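Local coordinates for DNA damage response protein Rtt109, putative (Neosartorya fumigata, PDB 5ZB9) that probably transfers an acetyl group from acetyl-CoA to a lysine of histone H3, in a reaction that depends on the chaperone Asf1, at residues 37-42 against 243-248; 253-258 against 295-300; 302-307 against 316-321. All coordinates share one frame; numbering follows the deposited sequence.

Contact 1. Residues 37-42 against 243-248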
ATOM      1  N   ALA A  37       8.715 -11.064   9.356  1.00 29.03           N
ATOM      2  CA  ALA A  37       9.467 -10.024   8.664  1.00 29.94           C
ATOM      3  C   ALA A  37       9.094  -9.923   7.180  1.00 30.40           C
ATOM      4  O   ALA A  37       8.727 -10.917   6.545  1.00 26.85           O
ATOM      5  CB  ALA A  37      10.970 -10.275   8.809  1.00 24.36           C
ATOM      6  N   LEU A  38       9.193  -8.714   6.639  1.00 24.55           N
ATOM      7  CA  LEU A  38       8.996  -8.490   5.215  1.00 30.35           C
ATOM      8  C   LEU A  38      10.133  -9.093   4.393  1.00 27.69           C
ATOM      9  O   LEU A  38       9.920  -9.592   3.289  1.00 29.37           O
ATOM     10  CB  LEU A  38       8.875  -6.992   4.920  1.00 25.04           C
ATOM     11  CG  LEU A  38       7.564  -6.335   5.340  1.00 26.00           C
ATOM     12  CD1 LEU A  38       7.594  -4.846   5.046  1.00 26.28           C
ATOM     13  CD2 LEU A  38       6.390  -7.001   4.641  1.00 27.43           C
ATOM     14  N   PHE A  39      11.344  -9.036   4.929  1.00 24.77           N
ATOM     15  CA  PHE A  39      12.497  -9.607   4.243  1.00 30.51           C
ATOM     16  C   PHE A  39      12.990 -10.877   4.928  1.00 31.93           C
ATOM     17  O   PHE A  39      13.112 -10.922   6.151  1.00 35.30           O
ATOM     18  CB  PHE A  39      13.634  -8.591   4.172  1.00 30.60           C
ATOM     19  CG  PHE A  39      13.281  -7.348   3.425  1.00 30.31           C
ATOM     20  CD1 PHE A  39      13.549  -7.240   2.071  1.00 28.08           C
ATOM     21  CD2 PHE A  39      12.670  -6.283   4.075  1.00 30.55           C
ATOM     22  CE1 PHE A  39      13.218  -6.092   1.376  1.00 31.22           C
ATOM     23  CE2 PHE A  39      12.338  -5.131   3.389  1.00 24.75           C
ATOM     24  CZ  PHE A  39      12.612  -5.033   2.041  1.00 30.02           C
ATOM     25  N   ALA A  40      13.263 -11.905   4.136  1.00 29.11           N
ATOM     26  CA  ALA A  40      13.886 -13.119   4.655  1.00 31.53           C
ATOM     27  C   ALA A  40      15.305 -12.820   5.148  1.00 33.38           C
ATOM     28  O   ALA A  40      16.031 -12.019   4.543  1.00 27.09           O
ATOM     29  CB  ALA A  40      13.908 -14.209   3.591  1.00 24.52           C
ATOM     30  N   ALA A  41      15.687 -13.457   6.254  1.00 29.99           N
ATOM     31  CA  ALA A  41      17.024 -13.290   6.821  1.00 32.70           C
ATOM     32  C   ALA A  41      18.068 -13.987   5.971  1.00 29.54           C
ATOM     33  O   ALA A  41      17.816 -15.064   5.431  1.00 32.82           O
ATOM     34  CB  ALA A  41      17.074 -13.826   8.247  1.00 37.54           C
ATOM     35  N   PRO A  42      19.248 -13.370   5.842  1.00 30.50           N
ATOM     36  CA  PRO A  42      20.379 -14.013   5.168  1.00 34.09           C
ATOM     37  C   PRO A  42      20.883 -15.176   6.015  1.00 39.36           C
ATOM     38  O   PRO A  42      20.551 -15.233   7.202  1.00 38.93           O
ATOM     39  CB  PRO A  42      21.430 -12.897   5.076  1.00 31.53           C
ATOM     40  CG  PRO A  42      20.743 -11.646   5.531  1.00 42.30           C
ATOM     41  CD  PRO A  42      19.614 -12.063   6.405  1.00 33.13           C
ATOM     42  N   GLN A 243      18.045   1.451  -0.720  1.00 31.13           N
ATOM     43  CA  GLN A 243      17.303   2.156   0.326  1.00 31.73           C
ATOM     44  C   GLN A 243      16.519   1.190   1.212  1.00 30.54           C
ATOM     45  O   GLN A 243      16.199   1.501   2.355  1.00 28.29           O
ATOM     46  CB  GLN A 243      16.357   3.185  -0.283  1.00 31.28           C
ATOM     47  CG  GLN A 243      17.047   4.268  -1.091  1.00 29.82           C
ATOM     48  CD  GLN A 243      16.129   5.443  -1.371  1.00 38.64           C
ATOM     49  OE1 GLN A 243      15.812   6.225  -0.470  1.00 38.96           O
ATOM     50  NE2 GLN A 243      15.689   5.571  -2.621  1.00 37.30           N
ATOM     51  N   LEU A 244      16.227   0.012   0.677  1.00 32.30           N
ATOM     52  CA  LEU A 244      15.426  -0.981   1.381  1.00 32.99           C
ATOM     53  C   LEU A 244      16.267  -2.060   2.053  1.00 34.20           C
ATOM     54  O   LEU A 244      15.851  -2.639   3.053  1.00 37.11           O
ATOM     55  CB  LEU A 244      14.455  -1.640   0.405  1.00 33.69           C
ATOM     56  CG  LEU A 244      13.032  -1.102   0.322  1.00 38.43           C
ATOM     57  CD1 LEU A 244      13.011   0.419   0.352  1.00 32.92           C
ATOM     58  CD2 LEU A 244      12.367  -1.642  -0.938  1.00 27.61           C
ATOM     59  N   CYS A 245      17.441  -2.341   1.492  1.00 35.04           N
ATOM     60  CA  CYS A 245      18.287  -3.433   1.977  1.00 41.44           C
ATOM     61  C   CYS A 245      19.678  -2.982   2.400  1.00 40.82           C
ATOM     62  O   CYS A 245      20.363  -2.271   1.668  1.00 49.04           O
ATOM     63  CB  CYS A 245      18.414  -4.503   0.903  1.00 44.16           C
ATOM     64  SG  CYS A 245      16.830  -5.169   0.400  1.00 45.87           S
ATOM     65  N   ASP A 246      20.094  -3.417   3.582  1.00 45.50           N
ATOM     66  CA  ASP A 246      21.396  -3.052   4.131  1.00 54.91           C
ATOM     67  C   ASP A 246      22.537  -3.782   3.431  1.00 52.41           C
ATOM     68  O   ASP A 246      23.643  -3.256   3.317  1.00 50.16           O
ATOM     69  CB  ASP A 246      21.438  -3.346   5.629  1.00 56.70           C
ATOM     70  CG  ASP A 246      21.161  -4.808   5.939  1.00 75.25           C
ATOM     71  OD1 ASP A 246      19.967  -5.196   5.988  1.00 75.70           O
ATOM     72  OD2 ASP A 246      22.137  -5.570   6.132  1.00 75.03           O
ATOM     73  N   ASN A 247      22.260  -4.995   2.967  1.00 47.50           N
ATOM     74  CA  ASN A 247      23.258  -5.800   2.285  1.00 46.15           C
ATOM     75  C   ASN A 247      22.785  -6.210   0.902  1.00 47.36           C
ATOM     76  O   ASN A 247      22.163  -7.256   0.733  1.00 47.60           O
ATOM     77  CB  ASN A 247      23.600  -7.039   3.114  1.00 46.31           C
ATOM     78  CG  ASN A 247      24.659  -7.913   2.459  1.00 51.01           C
ATOM     79  OD1 ASN A 247      25.305  -7.520   1.481  1.00 43.50           O
ATOM     80  ND2 ASN A 247      24.842  -9.112   3.003  1.00 50.83           N
ATOM     81  N   PRO A 248      23.096  -5.386  -0.102  1.00 49.54           N
ATOM     82  CA  PRO A 248      22.724  -5.615  -1.504  1.00 49.71           C
ATOM     83  C   PRO A 248      23.435  -6.822  -2.110  1.00 57.19           C
ATOM     84  O   PRO A 248      23.176  -7.178  -3.267  1.00 52.80           O
ATOM     85  CB  PRO A 248      23.168  -4.326  -2.202  1.00 47.84           C
ATOM     86  CG  PRO A 248      23.299  -3.324  -1.102  1.00 58.48           C
ATOM     87  CD  PRO A 248      23.759  -4.087   0.084  1.00 50.27           C
TER

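Contact 2. Residues 253-258 against 295-300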
ATOM      1  N   ARG A 253      16.867 -13.887  -2.471  1.00 27.96           N
ATOM      2  CA  ARG A 253      15.684 -14.206  -1.675  1.00 29.40           C
ATOM      3  C   ARG A 253      15.512 -13.292  -0.462  1.00 27.51           C
ATOM      4  O   ARG A 253      14.452 -13.278   0.159  1.00 30.86           O
ATOM      5  CB  ARG A 253      15.725 -15.669  -1.213  1.00 25.36           C
ATOM      6  CG  ARG A 253      16.808 -15.997  -0.187  1.00 30.37           C
ATOM      7  CD  ARG A 253      16.698 -17.446   0.266  1.00 24.12           C
ATOM      8  NE  ARG A 253      15.343 -17.748   0.700  1.00 23.82           N
ATOM      9  CZ  ARG A 253      14.921 -17.609   1.950  1.00 26.97           C
ATOM     10  NH1 ARG A 253      15.764 -17.195   2.890  1.00 23.33           N
ATOM     11  NH2 ARG A 253      13.660 -17.888   2.261  1.00 23.63           N
ATOM     12  N   CYS A 254      16.557 -12.538  -0.129  1.00 25.67           N
ATOM     13  CA  CYS A 254      16.533 -11.645   1.028  1.00 30.58           C
ATOM     14  C   CYS A 254      16.267 -10.198   0.638  1.00 29.50           C
ATOM     15  O   CYS A 254      16.069  -9.344   1.500  1.00 31.48           O
ATOM     16  CB  CYS A 254      17.865 -11.710   1.788  1.00 35.36           C
ATOM     17  SG  CYS A 254      18.431 -13.364   2.237  1.00 37.71           S
ATOM     18  N   LEU A 255      16.277  -9.927  -0.661  1.00 26.96           N
ATOM     19  CA  LEU A 255      16.285  -8.557  -1.148  1.00 26.99           C
ATOM     20  C   LEU A 255      14.908  -8.050  -1.580  1.00 29.72           C
ATOM     21  O   LEU A 255      14.761  -6.877  -1.891  1.00 27.04           O
ATOM     22  CB  LEU A 255      17.271  -8.439  -2.309  1.00 29.58           C
ATOM     23  CG  LEU A 255      18.684  -8.922  -1.967  1.00 34.51           C
ATOM     24  CD1 LEU A 255      19.644  -8.696  -3.130  1.00 30.41           C
ATOM     25  CD2 LEU A 255      19.196  -8.251  -0.696  1.00 32.12           C
ATOM     26  N   VAL A 256      13.913  -8.937  -1.595  1.00 30.20           N
ATOM     27  CA  VAL A 256      12.554  -8.600  -2.036  1.00 27.14           C
ATOM     28  C   VAL A 256      11.532  -8.739  -0.904  1.00 26.71           C
ATOM     29  O   VAL A 256      11.522  -9.742  -0.200  1.00 29.13           O
ATOM     30  CB  VAL A 256      12.124  -9.498  -3.204  1.00 25.35           C
ATOM     31  CG1 VAL A 256      10.757  -9.092  -3.718  1.00 22.02           C
ATOM     32  CG2 VAL A 256      13.154  -9.442  -4.316  1.00 22.86           C
ATOM     33  N   PRO A 257      10.662  -7.735  -0.718  1.00 27.37           N
ATOM     34  CA  PRO A 257       9.735  -7.838   0.416  1.00 25.46           C
ATOM     35  C   PRO A 257       8.583  -8.808   0.154  1.00 25.43           C
ATOM     36  O   PRO A 257       8.106  -8.907  -0.970  1.00 27.37           O
ATOM     37  CB  PRO A 257       9.224  -6.404   0.574  1.00 26.96           C
ATOM     38  CG  PRO A 257       9.319  -5.826  -0.799  1.00 22.02           C
ATOM     39  CD  PRO A 257      10.512  -6.463  -1.451  1.00 22.68           C
ATOM     40  N   ARG A 258       8.139  -9.510   1.190  1.00 26.21           N
ATOM     41  CA  ARG A 258       7.098 -10.523   1.039  1.00 26.38           C
ATOM     42  C   ARG A 258       5.755 -10.083   1.634  1.00 25.54           C
ATOM     43  O   ARG A 258       5.526 -10.203   2.832  1.00 29.69           O
ATOM     44  CB  ARG A 258       7.569 -11.834   1.674  1.00 28.32           C
ATOM     45  CG  ARG A 258       8.789 -12.424   0.970  1.00 26.67           C
ATOM     46  CD  ARG A 258       9.677 -13.239   1.897  1.00 30.69           C
ATOM     47  NE  ARG A 258      10.875 -13.727   1.211  1.00 27.90           N
ATOM     48  CZ  ARG A 258      10.991 -14.942   0.682  1.00 26.48           C
ATOM     49  NH1 ARG A 258       9.986 -15.806   0.760  1.00 23.94           N
ATOM     50  NH2 ARG A 258      12.114 -15.293   0.071  1.00 22.86           N
ATOM     51  N   LYS A 295      19.461 -16.659 -10.145  1.00 33.14           N
ATOM     52  CA  LYS A 295      20.761 -16.432  -9.507  1.00 34.11           C
ATOM     53  C   LYS A 295      21.022 -14.997  -9.057  1.00 37.78           C
ATOM     54  O   LYS A 295      21.942 -14.747  -8.282  1.00 43.84           O
ATOM     55  CB  LYS A 295      21.883 -16.867 -10.455  1.00 38.33           C
ATOM     56  CG  LYS A 295      21.868 -18.354 -10.788  1.00 40.20           C
ATOM     57  CD  LYS A 295      21.994 -19.186  -9.520  1.00 45.07           C
ATOM     58  CE  LYS A 295      22.013 -20.682  -9.810  1.00 45.48           C
ATOM     59  NZ  LYS A 295      22.355 -21.442  -8.567  1.00 44.75           N
ATOM     60  N   SER A 296      20.223 -14.055  -9.540  1.00 33.74           N
ATOM     61  CA  SER A 296      20.392 -12.661  -9.156  1.00 27.76           C
ATOM     62  C   SER A 296      19.060 -11.929  -9.078  1.00 36.33           C
ATOM     63  O   SER A 296      18.030 -12.424  -9.557  1.00 30.56           O
ATOM     64  CB  SER A 296      21.292 -11.946 -10.147  1.00 32.17           C
ATOM     65  OG  SER A 296      20.598 -11.742 -11.364  1.00 33.28           O
ATOM     66  N   LEU A 297      19.092 -10.736  -8.490  1.00 30.60           N
ATOM     67  CA  LEU A 297      17.908  -9.895  -8.404  1.00 28.01           C
ATOM     68  C   LEU A 297      17.436  -9.484  -9.799  1.00 32.32           C
ATOM     69  O   LEU A 297      16.241  -9.510 -10.093  1.00 33.55           O
ATOM     70  CB  LEU A 297      18.197  -8.666  -7.546  1.00 32.41           C
ATOM     71  CG  LEU A 297      17.004  -7.780  -7.206  1.00 33.51           C
ATOM     72  CD1 LEU A 297      15.820  -8.625  -6.740  1.00 27.02           C
ATOM     73  CD2 LEU A 297      17.405  -6.769  -6.149  1.00 24.87           C
ATOM     74  N   ALA A 298      18.382  -9.121 -10.658  1.00 31.82           N
ATOM     75  CA  ALA A 298      18.077  -8.785 -12.049  1.00 33.53           C
ATOM     76  C   ALA A 298      17.339  -9.922 -12.745  1.00 33.28           C
ATOM     77  O   ALA A 298      16.409  -9.700 -13.520  1.00 36.79           O
ATOM     78  CB  ALA A 298      19.360  -8.450 -12.803  1.00 24.46           C
ATOM     79  N   GLN A 299      17.760 -11.147 -12.456  1.00 33.46           N
ATOM     80  CA  GLN A 299      17.193 -12.319 -13.104  1.00 31.99           C
ATOM     81  C   GLN A 299      15.816 -12.653 -12.519  1.00 31.77           C
ATOM     82  O   GLN A 299      14.959 -13.221 -13.200  1.00 31.13           O
ATOM     83  CB  GLN A 299      18.150 -13.500 -12.966  1.00 32.05           C
ATOM     84  CG  GLN A 299      17.957 -14.584 -14.003  1.00 45.12           C
ATOM     85  CD  GLN A 299      18.864 -15.792 -13.776  1.00 57.56           C
ATOM     86  OE1 GLN A 299      19.800 -15.752 -12.963  1.00 44.50           O
ATOM     87  NE2 GLN A 299      18.582 -16.880 -14.496  1.00 48.16           N
ATOM     88  N   PHE A 300      15.608 -12.291 -11.255  1.00 30.88           N
ATOM     89  CA  PHE A 300      14.296 -12.425 -10.625  1.00 28.07           C
ATOM     90  C   PHE A 300      13.241 -11.581 -11.353  1.00 25.48           C
ATOM     91  O   PHE A 300      12.163 -12.080 -11.671  1.00 25.98           O
ATOM     92  CB  PHE A 300      14.375 -12.037  -9.136  1.00 27.35           C
ATOM     93  CG  PHE A 300      13.038 -12.000  -8.434  1.00 23.74           C
ATOM     94  CD1 PHE A 300      12.477 -13.158  -7.916  1.00 23.39           C
ATOM     95  CD2 PHE A 300      12.347 -10.805  -8.284  1.00 21.91           C
ATOM     96  CE1 PHE A 300      11.248 -13.128  -7.276  1.00 20.04           C
ATOM     97  CE2 PHE A 300      11.118 -10.769  -7.641  1.00 20.23           C
ATOM     98  CZ  PHE A 300      10.570 -11.931  -7.135  1.00 22.51           C
TER

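Contact 3. Residues 302-307 against 316-321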
ATOM      1  N   GLU A 302      13.376 -10.454 -14.396  1.00 31.61           N
ATOM      2  CA  GLU A 302      13.215 -10.967 -15.747  1.00 27.23           C
ATOM      3  C   GLU A 302      12.294 -12.169 -15.744  1.00 31.04           C
ATOM      4  O   GLU A 302      11.379 -12.264 -16.559  1.00 33.80           O
ATOM      5  CB  GLU A 302      14.552 -11.352 -16.364  1.00 31.41           C
ATOM      6  CG  GLU A 302      14.420 -11.724 -17.833  1.00 40.93           C
ATOM      7  CD  GLU A 302      15.576 -12.573 -18.345  1.00 62.59           C
ATOM      8  OE1 GLU A 302      16.594 -12.716 -17.619  1.00 56.69           O
ATOM      9  OE2 GLU A 302      15.451 -13.110 -19.473  1.00 65.30           O
ATOM     10  N   MET A 303      12.525 -13.086 -14.815  1.00 31.38           N
ATOM     11  CA  MET A 303      11.731 -14.308 -14.779  1.00 29.34           C
ATOM     12  C   MET A 303      10.323 -14.062 -14.230  1.00 30.45           C
ATOM     13  O   MET A 303       9.417 -14.863 -14.466  1.00 33.52           O
ATOM     14  CB  MET A 303      12.453 -15.382 -13.965  1.00 29.42           C
ATOM     15  CG  MET A 303      13.741 -15.881 -14.616  1.00 36.92           C
ATOM     16  SD  MET A 303      13.457 -16.661 -16.231  1.00 48.91           S
ATOM     17  CE  MET A 303      14.080 -15.402 -17.333  1.00 41.45           C
ATOM     18  N   MET A 304      10.136 -12.958 -13.506  1.00 27.42           N
ATOM     19  CA  MET A 304       8.792 -12.568 -13.076  1.00 27.76           C
ATOM     20  C   MET A 304       7.896 -12.402 -14.289  1.00 28.68           C
ATOM     21  O   MET A 304       6.734 -12.793 -14.265  1.00 27.24           O
ATOM     22  CB  MET A 304       8.810 -11.266 -12.268  1.00 29.46           C
ATOM     23  CG  MET A 304       8.499 -11.432 -10.781  1.00 32.59           C
ATOM     24  SD  MET A 304       6.930 -12.244 -10.416  1.00 33.76           S
ATOM     25  CE  MET A 304       5.753 -10.958 -10.798  1.00 36.35           C
ATOM     26  N   SER A 305       8.454 -11.840 -15.359  1.00 25.12           N
ATOM     27  CA  SER A 305       7.690 -11.563 -16.569  1.00 28.03           C
ATOM     28  C   SER A 305       7.151 -12.807 -17.267  1.00 31.31           C
ATOM     29  O   SER A 305       6.358 -12.680 -18.199  1.00 36.18           O
ATOM     30  CB  SER A 305       8.538 -10.777 -17.562  1.00 27.06           C
ATOM     31  OG  SER A 305       9.502 -11.618 -18.152  1.00 36.38           O
ATOM     32  N   PHE A 306       7.576 -13.996 -16.834  1.00 27.64           N
ATOM     33  CA  PHE A 306       7.086 -15.243 -17.428  1.00 31.49           C
ATOM     34  C   PHE A 306       6.096 -15.973 -16.531  1.00 27.83           C
ATOM     35  O   PHE A 306       5.544 -17.000 -16.909  1.00 29.90           O
ATOM     36  CB  PHE A 306       8.255 -16.168 -17.775  1.00 31.14           C
ATOM     37  CG  PHE A 306       9.157 -15.609 -18.833  1.00 34.20           C
ATOM     38  CD1 PHE A 306      10.347 -14.992 -18.492  1.00 33.65           C
ATOM     39  CD2 PHE A 306       8.794 -15.670 -20.169  1.00 33.53           C
ATOM     40  CE1 PHE A 306      11.173 -14.466 -19.461  1.00 37.22           C
ATOM     41  CE2 PHE A 306       9.613 -15.144 -21.146  1.00 36.34           C
ATOM     42  CZ  PHE A 306      10.805 -14.541 -20.791  1.00 41.85           C
ATOM     43  N   ARG A 307       5.878 -15.433 -15.342  1.00 26.57           N
ATOM     44  CA  ARG A 307       4.886 -15.968 -14.432  1.00 24.00           C
ATOM     45  C   ARG A 307       3.488 -15.701 -14.973  1.00 27.70           C
ATOM     46  O   ARG A 307       3.309 -14.852 -15.831  1.00 30.26           O
ATOM     47  CB  ARG A 307       5.055 -15.351 -13.046  1.00 28.23           C
ATOM     48  CG  ARG A 307       6.423 -15.592 -12.441  1.00 29.27           C
ATOM     49  CD  ARG A 307       6.519 -16.996 -11.896  1.00 29.42           C
ATOM     50  NE  ARG A 307       5.657 -17.179 -10.737  1.00 27.44           N
ATOM     51  CZ  ARG A 307       5.590 -18.302 -10.037  1.00 33.00           C
ATOM     52  NH1 ARG A 307       6.336 -19.342 -10.394  1.00 31.77           N
ATOM     53  NH2 ARG A 307       4.778 -18.391  -8.987  1.00 28.54           N
ATOM     54  N   VAL A 316       1.247  -6.889 -14.051  1.00 21.11           N
ATOM     55  CA  VAL A 316       1.165  -6.346 -12.706  1.00 21.74           C
ATOM     56  C   VAL A 316       2.268  -5.309 -12.549  1.00 22.94           C
ATOM     57  O   VAL A 316       3.379  -5.481 -13.053  1.00 24.06           O
ATOM     58  CB  VAL A 316       1.265  -7.452 -11.618  1.00 22.57           C
ATOM     59  CG1 VAL A 316       2.287  -8.490 -11.996  1.00 27.40           C
ATOM     60  CG2 VAL A 316       1.586  -6.861 -10.262  1.00 22.66           C
ATOM     61  N   GLY A 317       1.946  -4.201 -11.901  1.00 22.59           N
ATOM     62  CA  GLY A 317       2.948  -3.196 -11.613  1.00 20.74           C
ATOM     63  C   GLY A 317       3.292  -3.208 -10.135  1.00 20.85           C
ATOM     64  O   GLY A 317       2.413  -3.372  -9.286  1.00 22.20           O
ATOM     65  N   PHE A 318       4.569  -3.037  -9.823  1.00 17.56           N
ATOM     66  CA  PHE A 318       4.995  -2.937  -8.440  1.00 17.34           C
ATOM     67  C   PHE A 318       5.484  -1.532  -8.162  1.00 17.37           C
ATOM     68  O   PHE A 318       6.333  -1.003  -8.876  1.00 19.05           O
ATOM     69  CB  PHE A 318       6.078  -3.966  -8.131  1.00 17.63           C
ATOM     70  CG  PHE A 318       5.660  -5.372  -8.433  1.00 17.70           C
ATOM     71  CD1 PHE A 318       4.862  -6.073  -7.550  1.00 17.07           C
ATOM     72  CD2 PHE A 318       6.048  -5.987  -9.610  1.00 19.69           C
ATOM     73  CE1 PHE A 318       4.460  -7.363  -7.826  1.00 20.30           C
ATOM     74  CE2 PHE A 318       5.653  -7.288  -9.890  1.00 25.44           C
ATOM     75  CZ  PHE A 318       4.855  -7.975  -8.991  1.00 19.38           C
ATOM     76  N   LEU A 319       4.937  -0.929  -7.118  1.00 18.19           N
ATOM     77  CA  LEU A 319       5.202   0.465  -6.819  1.00 16.58           C
ATOM     78  C   LEU A 319       5.802   0.664  -5.420  1.00 19.94           C
ATOM     79  O   LEU A 319       5.311   0.108  -4.436  1.00 17.60           O
ATOM     80  CB  LEU A 319       3.912   1.257  -6.963  1.00 15.63           C
ATOM     81  CG  LEU A 319       4.016   2.769  -6.903  1.00 22.40           C
ATOM     82  CD1 LEU A 319       4.825   3.226  -8.087  1.00 31.20           C
ATOM     83  CD2 LEU A 319       2.643   3.369  -6.979  1.00 25.38           C
ATOM     84  N   TRP A 320       6.875   1.444  -5.345  1.00 18.77           N
ATOM     85  CA  TRP A 320       7.453   1.821  -4.064  1.00 17.21           C
ATOM     86  C   TRP A 320       7.646   3.326  -4.037  1.00 20.25           C
ATOM     87  O   TRP A 320       8.369   3.883  -4.863  1.00 21.33           O
ATOM     88  CB  TRP A 320       8.792   1.110  -3.812  1.00 15.80           C
ATOM     89  CG  TRP A 320       8.722  -0.364  -4.023  1.00 20.21           C
ATOM     90  CD1 TRP A 320       8.357  -1.311  -3.107  1.00 21.15           C
ATOM     91  CD2 TRP A 320       9.004  -1.069  -5.237  1.00 15.84           C
ATOM     92  NE1 TRP A 320       8.403  -2.558  -3.675  1.00 18.48           N
ATOM     93  CE2 TRP A 320       8.796  -2.439  -4.980  1.00 15.34           C
ATOM     94  CE3 TRP A 320       9.414  -0.674  -6.514  1.00 15.92           C
ATOM     95  CZ2 TRP A 320       8.980  -3.419  -5.957  1.00 17.27           C
ATOM     96  CZ3 TRP A 320       9.604  -1.650  -7.485  1.00 17.12           C
ATOM     97  CH2 TRP A 320       9.386  -3.007  -7.199  1.00 16.07           C
ATOM     98  N   LEU A 321       6.970   3.986  -3.107  1.00 15.53           N
ATOM     99  CA  LEU A 321       7.232   5.385  -2.851  1.00 17.90           C
ATOM    100  C   LEU A 321       8.147   5.463  -1.643  1.00 19.68           C
ATOM    101  O   LEU A 321       7.753   5.084  -0.536  1.00 20.19           O
ATOM    102  CB  LEU A 321       5.934   6.155  -2.608  1.00 16.49           C
ATOM    103  CG  LEU A 321       6.126   7.582  -2.091  1.00 17.74           C
ATOM    104  CD1 LEU A 321       6.820   8.456  -3.141  1.00 16.55           C
ATOM    105  CD2 LEU A 321       4.792   8.171  -1.670  1.00 13.23           C
TER

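Contact 1. Residues 37-42 against 243-248
F39, in the extended loop 37-42, faces C245 at the point where the chain leaves a short helix, and their CA atoms, 8.8 Å apart, are the nearest across the two segments. That spacing is too wide for backbone pairing, so the gap is bridged by a large side chain, and phenylalanine has the length for it. The side chain of F39 sets out toward 243-248, with CG anti to the carbonyl carbon (chi1 -61°), and its far end makes the contacts. F39 CZ comes within 4.2 Å of L244 CB, the two side chains crossing at about a right angle, and lies as far from the L244 carbonyl oxygen. The neighbouring corner, F39 CE1, is 3.9 Å from C245 SG. This is a sulfur-aromatic contact of oblique geometry: the sulfur of C245 sits 4.6 Å from the centroid of the F39 ring and 43° off the ring normal. In the fold, this ties the loop connecting strands 22-35 and 50-61 of the large acetyltransferase sheet to the end of helix 241-244. Cysteine suits its place because it is small and only weakly polar, so its sulfur can lie against an aromatic ring in a buried setting. L244 has a second apolar neighbour in M135 of strand 133-140, which brings the helix end against the sheet. Polar residues beside these three are engaged elsewhere. Q243 OE1 accepts a hydrogen bond from N324 ND2, and the poorly ordered D246 forms a salt bridge through OD1 with R338 NH1.

Contact 2. Residues 253-258 against 295-300
V256 and L297 meet at the start of helix 297-304, which is capped by S296 and turns its apolar side toward loop 253-258. The closest approach joins V256 CG2 to L297 CD1 at 3.7 Å. The same V256 CG2 also lies over one face of the F300 ring, 4.1 Å from F300 CE2, so one methyl serves two residues about a helical turn apart. V256 presents it by placing CG2 anti to the carbonyl carbon, with CG1 opposite the backbone N (chi1 -176°). The other branch of L297, CD2, rests 4.2 Å from L255 CB; a forked leucine can thus touch two successive loop residues, while a flat phenylalanine offers a broad surface to a methyl. Further out, F267 meets the F300 ring with planes at about 20°, and L268 of helix 266-272 touches both V256 and F300. S296 is the N-cap: its OG accepts from Q299 N at 3.1 Å, a role a short hydroxyl side chain fills well. Q299 answers with its side chain, for Q299 OE1 accepts from K295 N, which stands above the plane of the Q299 amide. On the loop side, R253 and R258 both form salt bridges with D272, and R258 NH2 closes the loop on itself by donating to a lone pair of R253 O in a nearly straight bond of 3.1 Å (172°).

Contact 3. Residues 302-307 against 316-321
The F318 ring receives M304 CE at its edge, near the ring plane, while one of its faces carries CG2 of V316, two residues earlier in the chain and just before strand 317-324. That V316 methyl stands 3.6 Å above the plane of the F318 ring, offset toward the rim. M304 CE is 3.6 Å from F318 CZ and 3.8 Å from F318 CE2, and the two side chains approach from opposite directions. M304 gets there with a chain bent at both chi2 (-56°) and chi3 (-74°), a course that an unbranched, flexible thioether can take. A looser contact of 4.4 Å joins M304 CE to V316 CG1. V316 and F318 are well placed for this, since the beta-branched valine and the flat phenylalanine turn the same way from an extended chain. M304 also packs on F267, and it opens a type I turn to R307, closed by a 3.0 Å bond from R307 N to M304 O. Further along, the W320 ring meets Y239 edge-to-face, and its NE1 hydrogen-bonds to the acetyl oxygen of acetyllysine 264. Strand 317-324 runs antiparallel between 133-140 and 202-208 in the central mixed sheet; with L319 and L321 on helix 162-177 and M304, from helix 297-304, at F318, helices pack against the sheet as in an alpha/beta fold.

In the fold
All three contacts are buried and apolar; contacts 2 and 3 share helix 297-304, while contact 1 uses the end of helix 241-244. Contact 1 sets a loop against that helix end and uses a sulfur beside a ring. Contact 2 sets a loop against a helix start with methyls and one ring face, and contact 3 sets the other end of the shared helix against an inner strand through a ring edge. The centre of contact 3 lies about 15 Å from the centre of the chain, against 19 and 20 Å for the other two. Contacts 1 and 2 touch directly: L38 O and R258 N, 2.8 Å apart, probably form a hydrogen bond. Contacts 2 and 3 adjoin only through sequence.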